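Local coordinates for putative Xylose isomerase (PDB 3QXB), which is a putative isomerase of the xylose isomerase-like TIM-barrel family that binds metal ions, modelled as iron and manganese, at residues 276-280 against 281-285. Sequence-based numbering, arbitrary orientation.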
loop_
_atom_site.group_PDB
_atom_site.type_symbol
_atom_site.label_atom_id
_atom_site.label_comp_id
_atom_site.label_asym_id
_atom_site.label_seq_id
_atom_site.Cartn_x
_atom_site.Cartn_y
_atom_site.Cartn_z
ATOM N N TYR A 276 2.147 -28.163 18.979
ATOM C CA TYR A 276 3.292 -27.442 19.517
ATOM C C TYR A 276 3.040 -26.823 20.897
ATOM O O TYR A 276 3.858 -26.054 21.381
ATOM C CB TYR A 276 3.772 -26.411 18.478
ATOM C CG TYR A 276 4.428 -27.093 17.301
ATOM C CD1 TYR A 276 5.725 -27.616 17.414
ATOM C CD2 TYR A 276 3.747 -27.284 16.107
ATOM C CE1 TYR A 276 6.328 -28.282 16.353
ATOM C CE2 TYR A 276 4.342 -27.950 15.041
ATOM C CZ TYR A 276 5.635 -28.447 15.179
ATOM O OH TYR A 276 6.241 -29.072 14.130
ATOM N N ALA A 277 1.921 -27.167 21.533
ATOM C CA ALA A 277 1.595 -26.675 22.870
ATOM C C ALA A 277 1.655 -25.143 22.948
ATOM O O ALA A 277 2.173 -24.592 23.902
ATOM C CB ALA A 277 2.562 -27.313 23.916
ATOM N N LEU A 278 1.146 -24.441 21.944
ATOM C CA LEU A 278 1.262 -22.992 21.956
ATOM C C LEU A 278 0.344 -22.460 23.060
ATOM O O LEU A 278 -0.609 -23.144 23.446
ATOM C CB LEU A 278 0.893 -22.421 20.593
ATOM C CG LEU A 278 1.732 -22.848 19.384
ATOM C CD1 LEU A 278 1.319 -21.978 18.164
ATOM C CD2 LEU A 278 3.209 -22.720 19.666
ATOM N N THR A 279 0.640 -21.260 23.560
ATOM C CA THR A 279 -0.099 -20.676 24.687
ATOM C C THR A 279 -0.470 -19.224 24.457
ATOM O O THR A 279 -1.654 -18.885 24.415
ATOM C CB THR A 279 0.716 -20.732 25.975
ATOM O OG1 THR A 279 2.025 -20.205 25.730
ATOM C CG2 THR A 279 0.822 -22.195 26.496
ATOM N N ASP A 280 0.534 -18.362 24.332
ATOM C CA ASP A 280 0.281 -16.915 24.150
ATOM C C ASP A 280 0.694 -16.388 22.786
ATOM O O ASP A 280 0.589 -15.165 22.541
ATOM C CB ASP A 280 0.881 -16.063 25.300
ATOM C CG ASP A 280 2.391 -16.085 25.341
ATOM O OD1 ASP A 280 3.014 -16.674 24.441
ATOM O OD2 ASP A 280 2.964 -15.506 26.297
ATOM N N GLN A 281 1.080 -17.285 21.867
ATOM C CA GLN A 281 1.566 -16.841 20.548
ATOM C C GLN A 281 0.423 -16.636 19.566
ATOM O O GLN A 281 0.155 -17.474 18.711
ATOM C CB GLN A 281 2.599 -17.818 20.003
ATOM C CG GLN A 281 3.751 -18.017 20.936
ATOM C CD GLN A 281 3.539 -19.191 21.878
ATOM O OE1 GLN A 281 2.401 -19.576 22.168
ATOM N NE2 GLN A 281 4.633 -19.765 22.350
ATOM N N THR A 282 -0.207 -15.466 19.681
ATOM C CA THR A 282 -1.495 -15.159 19.029
ATOM C C THR A 282 -1.481 -15.426 17.521
ATOM O O THR A 282 -0.545 -15.074 16.809
ATOM C CB THR A 282 -1.902 -13.688 19.315
ATOM O OG1 THR A 282 -1.686 -13.425 20.707
ATOM C CG2 THR A 282 -3.399 -13.405 18.961
ATOM N N PHE A 283 -2.522 -16.100 17.063
ATOM C CA PHE A 283 -2.787 -16.289 15.657
ATOM C C PHE A 283 -3.677 -15.094 15.254
ATOM O O PHE A 283 -4.923 -15.126 15.435
ATOM C CB PHE A 283 -3.566 -17.576 15.435
ATOM C CG PHE A 283 -2.759 -18.857 15.403
ATOM C CD1 PHE A 283 -1.429 -18.954 15.814
ATOM C CD2 PHE A 283 -3.390 -20.024 14.998
ATOM C CE1 PHE A 283 -0.756 -20.177 15.801
ATOM C CE2 PHE A 283 -2.724 -21.241 14.966
ATOM C CZ PHE A 283 -1.413 -21.337 15.360
ATOM N N PHE A 284 -3.051 -14.033 14.736
ATOM C CA PHE A 284 -3.764 -12.877 14.230
ATOM C C PHE A 284 -4.224 -13.093 12.781
ATOM O O PHE A 284 -3.394 -13.273 11.886
ATOM C CB PHE A 284 -2.866 -11.626 14.235
ATOM C CG PHE A 284 -2.424 -11.159 15.602
ATOM C CD1 PHE A 284 -3.284 -10.498 16.451
ATOM C CD2 PHE A 284 -1.132 -11.354 16.023
ATOM C CE1 PHE A 284 -2.834 -10.033 17.696
ATOM C CE2 PHE A 284 -0.691 -10.872 17.254
ATOM C CZ PHE A 284 -1.538 -10.217 18.066
ATOM N N ALA A 285 -5.531 -13.027 12.557
ATOM C CA ALA A 285 -6.075 -13.096 11.221
ATOM C C ALA A 285 -5.670 -11.827 10.520
ATOM O O ALA A 285 -5.954 -10.752 11.035
ATOM C CB ALA A 285 -7.589 -13.193 11.232
HETATM O O HOH W 1 3.955 -21.894 24.601
#
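Between Leu278 and Phe283 the chain turns from the end of helix 266-275 into strand 283-285, the last of the eight parallel barrel strands, by way of an inverse gamma turn centred on Gln281. The helix itself closes in a Schellman motif with Ala277, at positive phi, as its C-prime residue. Gln281 then folds back over the loop: its side chain is bent about the CB-CG bond (chi2 92°), which carries the amide to the preceding backbone, where OE1 accepts a hydrogen bond from Thr279 N at 2.8 Å. The bond is nearly straight (165° at the hydrogen) and lies in the carbonyl plane. Gln281 NE2 donates to a water at 3.2 Å; that water also bonds Thr279 OG1 at 2.8 Å and, weakly, Ala277 O. Next to the amide, with CB 3.6 Å from Gln281 OE1, Leu278 crosses the Phe283 side chain at about a right angle, CD1 resting 3.6 Å from CE1 of the ring. Trp273 and Tyr243 meet the same ring edge-to-face, joining the loop to helix 266-275 and strand 240-245. Replacing Gln281 by alanine removes the amide and would probably leave Thr279 N without this acceptor and the water without the NE2 donor. One amide thus binds a partly exposed loop directly through OE1 and by way of a water through NE2, while apolar packing of Leu278 and Phe283 anchors it to the barrel wall.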